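Local coordinates for protein 1-Cys peroxiredoxin (Vibrio vulnificus MO6-24/O, PDB 5K2I) that probably reduces hydrogen peroxide and other peroxides through a single reactive cysteine, as a 1-Cys peroxiredoxin, and is implicated in scavenging nitric oxide, at residues 32-43 with 67-77; 102-111 with 120-128. All coordinates share one frame; numbering follows the deposited sequence.

Contact 1. Residues 32-43 with 67-77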
ATOM      1  N   GLY A  32      -0.099 -30.460  15.334  1.00  8.21           N
ATOM      2  CA  GLY A  32      -1.300 -30.725  16.113  1.00 10.10           C
ATOM      3  C   GLY A  32      -2.146 -29.506  16.406  1.00 11.58           C
ATOM      4  O   GLY A  32      -3.034 -29.556  17.251  1.00 13.73           O
ATOM      5  N   LYS A  33      -1.888 -28.413  15.697  1.00  8.84           N
ATOM      6  CA  LYS A  33      -2.581 -27.153  15.943  1.00  9.14           C
ATOM      7  C   LYS A  33      -3.160 -26.572  14.671  1.00  9.19           C
ATOM      8  O   LYS A  33      -2.653 -26.823  13.568  1.00  9.79           O
ATOM      9  CB  LYS A  33      -1.636 -26.112  16.560  1.00  9.51           C
ATOM     10  CG  LYS A  33      -1.092 -26.451  17.940  1.00 11.67           C
ATOM     11  CD  LYS A  33      -0.034 -25.442  18.345  1.00 13.80           C
ATOM     12  CE  LYS A  33       0.809 -25.941  19.500  1.00 27.37           C
ATOM     13  NZ  LYS A  33       0.161 -25.673  20.797  1.00 35.13           N
ATOM     14  N   LYS A  34      -4.234 -25.804  14.833  1.00  8.45           N
ATOM     15  CA  LYS A  34      -4.701 -24.887  13.810  1.00  9.90           C
ATOM     16  C   LYS A  34      -4.064 -23.533  14.106  1.00  9.84           C
ATOM     17  O   LYS A  34      -4.262 -22.940  15.178  1.00  9.69           O
ATOM     18  CB  LYS A  34      -6.217 -24.777  13.788  1.00 11.04           C
ATOM     19  CG  LYS A  34      -6.701 -23.917  12.625  1.00 11.47           C
ATOM     20  CD  LYS A  34      -8.212 -23.690  12.659  1.00 15.29           C
ATOM     21  CE  LYS A  34      -9.001 -24.969  12.423  1.00 17.78           C
ATOM     22  NZ  LYS A  34      -8.782 -25.527  11.061  1.00 20.27           N
ATOM     23  N   VAL A  35      -3.263 -23.064  13.165  1.00  7.50           N
ATOM     24  CA  VAL A  35      -2.443 -21.878  13.348  1.00  7.63           C
ATOM     25  C   VAL A  35      -2.782 -20.820  12.324  1.00  7.44           C
ATOM     26  O   VAL A  35      -2.962 -21.132  11.155  1.00  8.98           O
ATOM     27  CB  VAL A  35      -0.941 -22.230  13.231  1.00  7.43           C
ATOM     28  CG1 VAL A  35      -0.063 -20.988  13.318  1.00  8.45           C
ATOM     29  CG2 VAL A  35      -0.554 -23.234  14.293  1.00  7.84           C
ATOM     30  N   VAL A  36      -2.907 -19.582  12.771  1.00  7.94           N
ATOM     31  CA  VAL A  36      -2.990 -18.460  11.852  1.00  7.87           C
ATOM     32  C   VAL A  36      -1.632 -17.770  11.854  1.00  8.67           C
ATOM     33  O   VAL A  36      -1.132 -17.398  12.908  1.00  8.86           O
ATOM     34  CB  VAL A  36      -4.103 -17.481  12.239  1.00  8.88           C
ATOM     35  CG1 VAL A  36      -3.967 -16.178  11.448  1.00 10.85           C
ATOM     36  CG2 VAL A  36      -5.455 -18.130  12.008  1.00  9.88           C
ATOM     37  N   LEU A  37      -1.011 -17.669  10.680  1.00  8.07           N
ATOM     38  CA  LEU A  37       0.286 -17.017  10.522  1.00  7.43           C
ATOM     39  C   LEU A  37       0.143 -15.872   9.551  1.00  7.56           C
ATOM     40  O   LEU A  37      -0.409 -16.056   8.465  1.00  8.53           O
ATOM     41  CB  LEU A  37       1.321 -18.014  10.008  1.00  7.58           C
ATOM     42  CG  LEU A  37       2.737 -17.523   9.704  1.00  8.24           C
ATOM     43  CD1 LEU A  37       3.432 -17.152  10.991  1.00 10.59           C
ATOM     44  CD2 LEU A  37       3.524 -18.591   8.954  1.00 10.04           C
ATOM     45  N   PHE A  38       0.628 -14.693   9.916  1.00  7.56           N
ATOM     46  CA  PHE A  38       0.593 -13.579   8.972  1.00  7.98           C
ATOM     47  C   PHE A  38       1.950 -12.900   8.926  1.00  7.91           C
ATOM     48  O   PHE A  38       2.685 -12.864   9.921  1.00  7.93           O
ATOM     49  CB  PHE A  38      -0.528 -12.564   9.315  1.00  8.47           C
ATOM     50  CG  PHE A  38      -0.341 -11.863  10.629  1.00  7.27           C
ATOM     51  CD1 PHE A  38      -0.779 -12.453  11.800  1.00 10.74           C
ATOM     52  CD2 PHE A  38       0.288 -10.632  10.690  1.00  9.84           C
ATOM     53  CE1 PHE A  38      -0.603 -11.822  13.019  1.00  9.64           C
ATOM     54  CE2 PHE A  38       0.472  -9.996  11.900  1.00 11.93           C
ATOM     55  CZ  PHE A  38       0.028 -10.590  13.065  1.00 13.35           C
ATOM     56  N   ALA A  39       2.282 -12.391   7.743  1.00  7.14           N
ATOM     57  CA  ALA A  39       3.576 -11.775   7.498  1.00  6.96           C
ATOM     58  C   ALA A  39       3.452 -10.321   7.084  1.00  7.95           C
ATOM     59  O   ALA A  39       2.451  -9.914   6.477  1.00  8.44           O
ATOM     60  CB  ALA A  39       4.326 -12.548   6.417  1.00  8.75           C
ATOM     61  N   VAL A  40       4.503  -9.565   7.392  1.00  7.86           N
ATOM     62  CA  VAL A  40       4.637  -8.166   7.011  1.00  8.20           C
ATOM     63  C   VAL A  40       6.026  -7.952   6.434  1.00  8.07           C
ATOM     64  O   VAL A  40       6.909  -8.790   6.626  1.00  8.32           O
ATOM     65  CB  VAL A  40       4.418  -7.218   8.217  1.00  9.07           C
ATOM     66  CG1 VAL A  40       2.981  -7.327   8.718  1.00 12.38           C
ATOM     67  CG2 VAL A  40       5.444  -7.502   9.335  1.00 11.74           C
ATOM     68  N   PRO A  41       6.228  -6.835   5.717  1.00  7.67           N
ATOM     69  CA  PRO A  41       7.560  -6.566   5.177  1.00  8.47           C
ATOM     70  C   PRO A  41       8.552  -6.149   6.245  1.00  7.75           C
ATOM     71  O   PRO A  41       9.767  -6.217   6.021  1.00  9.19           O
ATOM     72  CB  PRO A  41       7.326  -5.407   4.204  1.00  9.86           C
ATOM     73  CG  PRO A  41       5.851  -5.436   3.909  1.00 12.32           C
ATOM     74  CD  PRO A  41       5.225  -5.890   5.193  1.00 10.47           C
ATOM     75  N   GLY A  42       8.053  -5.728   7.401  1.00  8.24           N
ATOM     76  CA  GLY A  42       8.956  -5.383   8.481  1.00  8.33           C
ATOM     77  C   GLY A  42       8.217  -5.005   9.743  1.00  8.31           C
ATOM     78  O   GLY A  42       7.151  -4.376   9.692  1.00  9.29           O
ATOM     79  N   ALA A  43       8.776  -5.398  10.881  1.00  7.42           N
ATOM     80  CA  ALA A  43       8.309  -4.872  12.155  1.00  8.86           C
ATOM     81  C   ALA A  43       8.365  -3.348  12.107  1.00  9.90           C
ATOM     82  O   ALA A  43       9.275  -2.772  11.517  1.00  9.53           O
ATOM     83  CB  ALA A  43       9.157  -5.404  13.303  1.00  9.83           C
ATOM     84  N   GLY A  67     -11.634 -21.992  16.669  1.00 18.11           N
ATOM     85  CA  GLY A  67     -10.765 -23.156  16.721  1.00 17.04           C
ATOM     86  C   GLY A  67      -9.286 -22.915  16.490  1.00 16.13           C
ATOM     87  O   GLY A  67      -8.516 -23.873  16.420  1.00 16.15           O
ATOM     88  N   VAL A  68      -8.878 -21.655  16.372  1.00 11.60           N
ATOM     89  CA  VAL A  68      -7.462 -21.357  16.187  1.00 10.99           C
ATOM     90  C   VAL A  68      -6.717 -21.535  17.506  1.00 13.14           C
ATOM     91  O   VAL A  68      -7.134 -20.997  18.534  1.00 14.54           O
ATOM     92  CB  VAL A  68      -7.268 -19.927  15.627  1.00  9.03           C
ATOM     93  CG1 VAL A  68      -5.790 -19.545  15.591  1.00  9.21           C
ATOM     94  CG2 VAL A  68      -7.881 -19.828  14.233  1.00 11.20           C
ATOM     95  N   ASP A  69      -5.630 -22.301  17.490  1.00 11.22           N
ATOM     96  CA  ASP A  69      -4.869 -22.569  18.704  1.00 11.56           C
ATOM     97  C   ASP A  69      -3.779 -21.550  18.942  1.00 13.63           C
ATOM     98  O   ASP A  69      -3.373 -21.298  20.075  1.00 14.95           O
ATOM     99  CB  ASP A  69      -4.226 -23.953  18.635  1.00 12.53           C
ATOM    100  CG  ASP A  69      -5.246 -25.063  18.539  1.00 17.72           C
ATOM    101  OD1 ASP A  69      -6.027 -25.225  19.502  1.00 21.95           O
ATOM    102  OD2 ASP A  69      -5.278 -25.779  17.512  1.00 15.56           O
ATOM    103  N   LEU A  70      -3.286 -20.975  17.855  1.00 12.16           N
ATOM    104  CA  LEU A  70      -2.098 -20.149  17.904  1.00 10.59           C
ATOM    105  C   LEU A  70      -2.164 -19.132  16.785  1.00  8.86           C
ATOM    106  O   LEU A  70      -2.469 -19.492  15.651  1.00  9.58           O
ATOM    107  CB  LEU A  70      -0.850 -21.015  17.764  1.00 11.50           C
ATOM    108  CG  LEU A  70       0.501 -20.330  17.809  1.00 12.15           C
ATOM    109  CD1 LEU A  70       0.714 -19.710  19.182  1.00 16.70           C
ATOM    110  CD2 LEU A  70       1.593 -21.357  17.492  1.00 15.15           C
ATOM    111  N   ILE A  71      -1.913 -17.867  17.113  1.00  8.85           N
ATOM    112  CA  ILE A  71      -1.781 -16.799  16.125  1.00  8.92           C
ATOM    113  C   ILE A  71      -0.355 -16.306  16.172  1.00  8.85           C
ATOM    114  O   ILE A  71       0.136 -15.980  17.247  1.00  9.94           O
ATOM    115  CB  ILE A  71      -2.721 -15.618  16.414  1.00  8.96           C
ATOM    116  CG1 ILE A  71      -4.164 -16.102  16.557  1.00 10.25           C
ATOM    117  CG2 ILE A  71      -2.589 -14.540  15.327  1.00 10.81           C
ATOM    118  CD1 ILE A  71      -5.110 -15.034  17.087  1.00 14.99           C
ATOM    119  N   ALA A  72       0.311 -16.245  15.022  1.00  8.33           N
ATOM    120  CA  ALA A  72       1.713 -15.888  14.977  1.00  9.13           C
ATOM    121  C   ALA A  72       1.984 -14.847  13.902  1.00  8.82           C
ATOM    122  O   ALA A  72       1.377 -14.857  12.831  1.00  8.34           O
ATOM    123  CB  ALA A  72       2.580 -17.126  14.738  1.00  8.85           C
ATOM    124  N   SER A  73       2.897 -13.949  14.234  1.00  7.90           N
ATOM    125  CA  SER A  73       3.374 -12.892  13.364  1.00  9.42           C
ATOM    126  C   SER A  73       4.793 -13.220  12.933  1.00  8.19           C
ATOM    127  O   SER A  73       5.643 -13.480  13.783  1.00 10.34           O
ATOM    128  CB  SER A  73       3.326 -11.556  14.115  1.00 13.09           C
ATOM    129  OG  SER A  73       3.989 -10.530  13.410  1.00 15.30           O
ATOM    130  N   VAL A  74       5.053 -13.227  11.626  1.00  7.51           N
ATOM    131  CA  VAL A  74       6.408 -13.425  11.129  1.00  7.56           C
ATOM    132  C   VAL A  74       6.852 -12.255  10.243  1.00  6.90           C
ATOM    133  O   VAL A  74       6.041 -11.587   9.588  1.00  9.13           O
ATOM    134  CB  VAL A  74       6.527 -14.771  10.352  1.00  8.48           C
ATOM    135  CG1 VAL A  74       5.663 -14.777   9.080  1.00  9.97           C
ATOM    136  CG2 VAL A  74       7.987 -15.109  10.023  1.00  9.29           C
ATOM    137  N   SER A  75       8.155 -11.993  10.253  1.00  6.46           N
ATOM    138  CA  SER A  75       8.753 -10.963   9.419  1.00  7.31           C
ATOM    139  C   SER A  75      10.226 -11.297   9.210  1.00  8.48           C
ATOM    140  O   SER A  75      10.830 -12.025  10.011  1.00  7.25           O
ATOM    141  CB  SER A  75       8.599  -9.578  10.064  1.00  8.85           C
ATOM    142  OG  SER A  75       9.030  -8.567   9.161  1.00 10.23           O
ATOM    143  N   VAL A  76      10.796 -10.766   8.136  1.00  7.15           N
ATOM    144  CA  VAL A  76      12.240 -10.792   7.945  1.00  6.91           C
ATOM    145  C   VAL A  76      12.804  -9.658   8.797  1.00  8.56           C
ATOM    146  O   VAL A  76      12.995  -8.522   8.342  1.00  8.88           O
ATOM    147  CB  VAL A  76      12.639 -10.656   6.464  1.00  6.54           C
ATOM    148  CG1 VAL A  76      14.152 -10.760   6.331  1.00  7.30           C
ATOM    149  CG2 VAL A  76      11.961 -11.746   5.638  1.00  9.31           C
ATOM    150  N   ASN A  77      12.986 -10.004  10.066  1.00  6.71           N
ATOM    151  CA  ASN A  77      13.571  -9.175  11.115  1.00  8.90           C
ATOM    152  C   ASN A  77      14.235 -10.139  12.075  1.00  8.89           C
ATOM    153  O   ASN A  77      13.900 -11.327  12.079  1.00  9.65           O
ATOM    154  CB  ASN A  77      12.528  -8.359  11.888  1.00  7.69           C
ATOM    155  CG  ASN A  77      12.004  -7.163  11.109  1.00  8.49           C
ATOM    156  OD1 ASN A  77      10.905  -7.213  10.554  1.00  8.67           O
ATOM    157  ND2 ASN A  77      12.769  -6.078  11.086  1.00  9.80           N
TER
HETATM  158  O   HOH W   1       3.665 -10.311  10.862  1.00 14.13           O
HETATM  159  O   HOH W   2       9.588  -9.071   6.149  1.00  7.24           O
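The F38 ring lies across the neighbouring strand, one face over the backbone of S73, whose CA stands 4.2 Å from the ring centroid in a CH-pi contact. Its CG sits between backbone N and carbonyl carbon (chi1 64°), a rotation that swings the ring over strand 70-75, where CZ meets S73 CB and I71 CG2 touches the ring edge. Y56 of helix 53-65 stacks on the same ring. On the face of the sheet carrying L37, A39 and V74, L37 CD1 crosses to V74 CG1 at 3.8 Å, and A39 CB closes on that same methyl. Between the parallel strands, backbone bonds alternate from V36 N to L70 O onward to V74 N, which reaches F38 O at 2.9 Å and 172°. At the entry end D69 OD2 takes K34 N at 2.9 Å with its anti lone pair, while D69 N returns a bond to K34 O. At the exit A43 N joins the departing loops by its bond to N77 OD1 (2.8 Å, from above the carbonyl plane), an oxygen that S75 OG of N77's own segment also grips. Joined by helix 53-65, strands 34-40 and 70-75 form the beta-alpha-beta crossover at the centre of the thioredoxin fold.

Contact 2. Residues 102-111 with 120-128; sequences ASFTKALGLE and LRSQRYAMI
L110 leans on Y125 along most of its length. Its CB stands 4.1 Å from Y125 CE2; with CG anti to the carbonyl carbon (chi1 -74°), the two branches are carried to the Y125 ring and to Q123. CD1 settles over one face of the tyrosine ring, 3.9 Å from the centroid and offset toward the rim, a CH-pi contact, whereas CD2 turns to the side chain of Q123. The backbone of L110 joins in: its O accepts Q123 N at 2.9 Å in a nearly straight bond (172°), fixing the loop after helix 103-108 to the bend between strands 120-122 and 125-128.

The hydroxyl end of Y125 reaches the helix residues F104 and L108. The L108 and Y125 side chains cross at about a right angle, with L108 CD1 beside CZ and OH, and L108 CD2 reaches tip to tip toward M127 CE at 3.9 Å. A water holds the buried hydroxyls together: it donates to T105 OG1 and to S122 OG, and is hydrogen-bonded to Y125 OH at 2.7 Å. D99 also binds T105 OG1, while S122 OG spends its own proton on Q123 O.

Nearer the surface, L120 CD2 packs across the aliphatic part of K106 at CD (3.7 Å), and L120 CD1 rests against E111 CG. E111 and S122 form an antiparallel non-hydrogen-bonded pair. The helix, ended at G109 by a Schellman motif, thus leads into a beta hairpin of strands 111-113 and 120-130 in the mixed sheet of the thioredoxin-fold domain.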
ATOM      1  N   ALA A 102      15.777 -14.387   6.085  1.00  9.05           N
ATOM      2  CA  ALA A 102      14.759 -14.575   5.035  1.00  9.85           C
ATOM      3  C   ALA A 102      14.695 -16.002   4.497  1.00  7.77           C
ATOM      4  O   ALA A 102      14.079 -16.229   3.466  1.00 10.11           O
ATOM      5  CB  ALA A 102      14.984 -13.587   3.865  1.00  9.79           C
ATOM      6  N   SER A 103      15.299 -16.960   5.198  1.00  9.67           N
ATOM      7  CA  SER A 103      15.335 -18.327   4.681  1.00  9.89           C
ATOM      8  C   SER A 103      13.952 -18.971   4.628  1.00  9.41           C
ATOM      9  O   SER A 103      13.645 -19.667   3.671  1.00 11.08           O
ATOM     10  CB  SER A 103      16.290 -19.192   5.509  1.00 12.89           C
ATOM     11  OG  SER A 103      15.913 -19.211   6.871  1.00 16.35           O
ATOM     12  N   PHE A 104      13.111 -18.742   5.633  1.00  9.72           N
ATOM     13  CA  PHE A 104      11.761 -19.305   5.635  1.00  9.29           C
ATOM     14  C   PHE A 104      10.935 -18.663   4.514  1.00  9.37           C
ATOM     15  O   PHE A 104      10.246 -19.351   3.751  1.00  8.30           O
ATOM     16  CB  PHE A 104      11.111 -19.096   7.016  1.00  8.44           C
ATOM     17  CG  PHE A 104       9.651 -19.478   7.100  1.00  9.71           C
ATOM     18  CD1 PHE A 104       9.254 -20.798   7.233  1.00 12.60           C
ATOM     19  CD2 PHE A 104       8.674 -18.495   7.097  1.00 10.00           C
ATOM     20  CE1 PHE A 104       7.892 -21.121   7.337  1.00  9.98           C
ATOM     21  CE2 PHE A 104       7.327 -18.809   7.208  1.00 10.06           C
ATOM     22  CZ  PHE A 104       6.938 -20.122   7.323  1.00 10.59           C
ATOM     23  N   THR A 105      11.059 -17.346   4.395  1.00  7.85           N
ATOM     24  CA  THR A 105      10.313 -16.576   3.407  1.00  7.60           C
ATOM     25  C   THR A 105      10.685 -16.986   1.990  1.00  8.40           C
ATOM     26  O   THR A 105       9.808 -17.154   1.132  1.00  9.33           O
ATOM     27  CB  THR A 105      10.561 -15.073   3.630  1.00  7.69           C
ATOM     28  OG1 THR A 105      10.133 -14.723   4.954  1.00  9.18           O
ATOM     29  CG2 THR A 105       9.818 -14.230   2.629  1.00 10.62           C
ATOM     30  N   LYS A 106      11.979 -17.193   1.757  1.00  8.67           N
ATOM     31  CA  LYS A 106      12.418 -17.639   0.444  1.00  9.98           C
ATOM     32  C   LYS A 106      11.949 -19.062   0.156  1.00  9.28           C
ATOM     33  O   LYS A 106      11.596 -19.371  -0.977  1.00  9.96           O
ATOM     34  CB  LYS A 106      13.929 -17.548   0.319  1.00 10.87           C
ATOM     35  CG  LYS A 106      14.434 -16.124   0.233  1.00 11.49           C
ATOM     36  CD  LYS A 106      15.924 -16.087  -0.067  1.00 18.39           C
ATOM     37  CE  LYS A 106      16.728 -16.524   1.121  1.00 16.44           C
ATOM     38  NZ  LYS A 106      18.201 -16.433   0.840  1.00 22.40           N
ATOM     39  N   ALA A 107      11.925 -19.914   1.174  1.00  8.92           N
ATOM     40  CA  ALA A 107      11.441 -21.293   1.008  1.00  8.12           C
ATOM     41  C   ALA A 107       9.960 -21.333   0.620  1.00 10.03           C
ATOM     42  O   ALA A 107       9.507 -22.272  -0.015  1.00 12.30           O
ATOM     43  CB  ALA A 107      11.670 -22.084   2.275  1.00  8.00           C
ATOM     44  N   LEU A 108       9.209 -20.304   1.008  1.00  8.80           N
ATOM     45  CA  LEU A 108       7.805 -20.188   0.641  1.00  9.38           C
ATOM     46  C   LEU A 108       7.613 -19.589  -0.742  1.00  9.37           C
ATOM     47  O   LEU A 108       6.518 -19.629  -1.294  1.00  9.71           O
ATOM     48  CB  LEU A 108       7.065 -19.296   1.641  1.00  9.46           C
ATOM     49  CG  LEU A 108       6.909 -19.774   3.073  1.00 10.47           C
ATOM     50  CD1 LEU A 108       6.295 -18.667   3.896  1.00 10.71           C
ATOM     51  CD2 LEU A 108       6.033 -20.997   3.126  1.00  9.93           C
ATOM     52  N   GLY A 109       8.664 -18.954  -1.258  1.00  8.41           N
ATOM     53  CA  GLY A 109       8.565 -18.218  -2.504  1.00  9.19           C
ATOM     54  C   GLY A 109       7.821 -16.908  -2.355  1.00  9.85           C
ATOM     55  O   GLY A 109       7.236 -16.402  -3.321  1.00 11.45           O
ATOM     56  N   LEU A 110       7.861 -16.335  -1.153  1.00  8.79           N
ATOM     57  CA  LEU A 110       7.082 -15.125  -0.884  1.00  8.20           C
ATOM     58  C   LEU A 110       7.970 -13.937  -0.489  1.00  9.17           C
ATOM     59  O   LEU A 110       7.520 -12.995   0.158  1.00  9.76           O
ATOM     60  CB  LEU A 110       6.030 -15.418   0.191  1.00  9.22           C
ATOM     61  CG  LEU A 110       4.858 -16.255  -0.338  1.00  9.22           C
ATOM     62  CD1 LEU A 110       3.983 -16.774   0.784  1.00 10.77           C
ATOM     63  CD2 LEU A 110       4.045 -15.411  -1.300  1.00 12.94           C
ATOM     64  N   GLU A 111       9.230 -13.962  -0.901  1.00  7.97           N
ATOM     65  CA  GLU A 111      10.127 -12.836  -0.678  1.00  9.36           C
ATOM     66  C   GLU A 111       9.831 -11.699  -1.653  1.00 10.81           C
ATOM     67  O   GLU A 111       9.157 -11.887  -2.679  1.00 10.73           O
ATOM     68  CB  GLU A 111      11.592 -13.270  -0.813  1.00  9.65           C
ATOM     69  CG  GLU A 111      12.073 -13.521  -2.256  1.00 13.51           C
ATOM     70  CD  GLU A 111      11.810 -14.938  -2.772  1.00 17.92           C
ATOM     71  OE1 GLU A 111      10.929 -15.658  -2.253  1.00 14.48           O
ATOM     72  OE2 GLU A 111      12.512 -15.345  -3.722  1.00 26.57           O
ATOM     73  N   LEU A 120      16.082  -7.676   1.215  1.00  9.15           N
ATOM     74  CA  LEU A 120      15.067  -8.684   0.947  1.00  9.80           C
ATOM     75  C   LEU A 120      14.146  -8.841   2.154  1.00  9.42           C
ATOM     76  O   LEU A 120      14.621  -9.064   3.271  1.00 10.17           O
ATOM     77  CB  LEU A 120      15.724 -10.019   0.597  1.00 10.99           C
ATOM     78  CG  LEU A 120      14.859 -11.018  -0.166  1.00 13.11           C
ATOM     79  CD1 LEU A 120      14.617 -10.545  -1.603  1.00 13.48           C
ATOM     80  CD2 LEU A 120      15.515 -12.395  -0.144  1.00 15.37           C
ATOM     81  N   ARG A 121      12.841  -8.704   1.930  1.00  8.73           N
ATOM     82  CA  ARG A 121      11.847  -8.836   2.997  1.00  7.03           C
ATOM     83  C   ARG A 121      10.737  -9.785   2.556  1.00  8.89           C
ATOM     84  O   ARG A 121      10.800 -10.357   1.466  1.00 10.29           O
ATOM     85  CB  ARG A 121      11.261  -7.464   3.345  1.00  8.69           C
ATOM     86  CG  ARG A 121      12.293  -6.446   3.819  1.00  6.99           C
ATOM     87  CD  ARG A 121      12.909  -6.876   5.149  1.00  7.93           C
ATOM     88  NE  ARG A 121      13.777  -5.846   5.725  1.00  8.30           N
ATOM     89  CZ  ARG A 121      13.408  -4.979   6.670  1.00  7.17           C
ATOM     90  NH1 ARG A 121      12.169  -4.994   7.150  1.00  8.45           N
ATOM     91  NH2 ARG A 121      14.292  -4.098   7.149  1.00  9.19           N
ATOM     92  N   SER A 122       9.705  -9.930   3.378  1.00  7.64           N
ATOM     93  CA  SER A 122       8.558 -10.753   3.026  1.00  7.88           C
ATOM     94  C   SER A 122       7.458  -9.928   2.383  1.00  7.82           C
ATOM     95  O   SER A 122       7.245  -8.771   2.746  1.00  9.38           O
ATOM     96  CB  SER A 122       7.987 -11.434   4.269  1.00  7.30           C
ATOM     97  OG  SER A 122       6.919 -12.304   3.928  1.00  8.04           O
ATOM     98  N   GLN A 123       6.744 -10.537   1.445  1.00  8.19           N
ATOM     99  CA  GLN A 123       5.444 -10.023   1.019  1.00  7.49           C
ATOM    100  C   GLN A 123       4.466 -10.131   2.180  1.00  8.01           C
ATOM    101  O   GLN A 123       4.680 -10.932   3.104  1.00  8.14           O
ATOM    102  CB  GLN A 123       4.924 -10.804  -0.186  1.00  8.77           C
ATOM    103  CG  GLN A 123       5.786 -10.630  -1.437  1.00  8.91           C
ATOM    104  CD  GLN A 123       5.369 -11.574  -2.559  1.00 11.05           C
ATOM    105  OE1 GLN A 123       6.202 -12.289  -3.135  1.00 13.36           O
ATOM    106  NE2 GLN A 123       4.084 -11.585  -2.869  1.00 10.14           N
ATOM    107  N   ARG A 124       3.377  -9.374   2.099  1.00  7.15           N
ATOM    108  CA  ARG A 124       2.262  -9.524   3.031  1.00  7.14           C
ATOM    109  C   ARG A 124       1.410 -10.720   2.646  1.00  7.00           C
ATOM    110  O   ARG A 124       0.985 -10.834   1.504  1.00  9.02           O
ATOM    111  CB  ARG A 124       1.393  -8.266   3.037  1.00  7.97           C
ATOM    112  CG  ARG A 124       2.110  -7.045   3.558  1.00  9.14           C
ATOM    113  CD  ARG A 124       1.184  -5.832   3.632  1.00 10.15           C
ATOM    114  NE  ARG A 124       1.919  -4.639   4.039  1.00 11.18           N
ATOM    115  CZ  ARG A 124       2.561  -3.845   3.189  1.00 13.47           C
ATOM    116  NH1 ARG A 124       2.551  -4.117   1.891  1.00 16.60           N
ATOM    117  NH2 ARG A 124       3.222  -2.782   3.632  1.00 13.61           N
ATOM    118  N   TYR A 125       1.171 -11.618   3.598  1.00  6.21           N
ATOM    119  CA  TYR A 125       0.284 -12.739   3.375  1.00  7.63           C
ATOM    120  C   TYR A 125      -0.270 -13.223   4.707  1.00  5.90           C
ATOM    121  O   TYR A 125       0.252 -12.878   5.778  1.00  6.85           O
ATOM    122  CB  TYR A 125       1.008 -13.894   2.638  1.00  8.85           C
ATOM    123  CG  TYR A 125       2.138 -14.537   3.440  1.00  6.85           C
ATOM    124  CD1 TYR A 125       1.867 -15.461   4.444  1.00  7.80           C
ATOM    125  CD2 TYR A 125       3.467 -14.197   3.211  1.00  7.73           C
ATOM    126  CE1 TYR A 125       2.884 -16.030   5.193  1.00  8.20           C
ATOM    127  CE2 TYR A 125       4.496 -14.773   3.948  1.00  7.01           C
ATOM    128  CZ  TYR A 125       4.191 -15.678   4.943  1.00  7.41           C
ATOM    129  OH  TYR A 125       5.212 -16.229   5.687  1.00  9.08           O
ATOM    130  N   ALA A 126      -1.293 -14.058   4.641  1.00  7.17           N
ATOM    131  CA  ALA A 126      -1.795 -14.723   5.832  1.00  7.90           C
ATOM    132  C   ALA A 126      -2.191 -16.135   5.473  1.00  8.45           C
ATOM    133  O   ALA A 126      -2.665 -16.401   4.358  1.00  8.48           O
ATOM    134  CB  ALA A 126      -2.970 -13.963   6.435  1.00 10.40           C
ATOM    135  N   MET A 127      -1.971 -17.033   6.424  1.00  7.34           N
ATOM    136  CA  MET A 127      -2.229 -18.454   6.268  1.00  7.99           C
ATOM    137  C   MET A 127      -3.058 -19.015   7.405  1.00  7.70           C
ATOM    138  O   MET A 127      -2.933 -18.570   8.561  1.00  9.49           O
ATOM    139  CB  MET A 127      -0.929 -19.252   6.267  1.00 11.64           C
ATOM    140  CG  MET A 127      -0.005 -19.079   5.136  1.00 13.45           C
ATOM    141  SD  MET A 127       1.444 -20.070   5.579  1.00 12.30           S
ATOM    142  CE  MET A 127       2.367 -19.880   4.063  1.00 13.42           C
ATOM    143  N   ILE A 128      -3.856 -20.027   7.082  1.00  8.81           N
ATOM    144  CA  ILE A 128      -4.327 -20.978   8.082  1.00  8.27           C
ATOM    145  C   ILE A 128      -3.556 -22.274   7.855  1.00  9.54           C
ATOM    146  O   ILE A 128      -3.521 -22.792   6.737  1.00  9.58           O
ATOM    147  CB  ILE A 128      -5.838 -21.235   7.978  1.00  9.63           C
ATOM    148  CG1 ILE A 128      -6.618 -19.930   8.171  1.00 10.85           C
ATOM    149  CG2 ILE A 128      -6.287 -22.302   8.996  1.00 11.96           C
ATOM    150  CD1 ILE A 128      -8.093 -20.023   7.789  1.00 13.91           C
TER
HETATM  151  O   HOH W   3       7.404 -14.602   5.522  1.00 10.87           O

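How the contacts relate
Contacts 1 and 2 lie in series along the chain, their centres about 11 Å apart, and share one mixed sheet. Strand 34-40 of contact 1 and strand 120-130 of contact 2 are antiparallel neighbours in it: L37 O and M127 N lie 2.7 Å apart and A39 N and Y125 O 2.9 Å apart, both probable hydrogen bonds. The Y125 side chain, central to contact 2, also touches A39 and V74 of contact 1. Just past strand 34-40, P41 O accepts a hydrogen bond from R121 NH1. R124 of contact 2 bonds P46 O and T47 OG1 in the following loop; in peroxiredoxins this region carries the peroxidatic cysteine, so R124 probably lies by the active site.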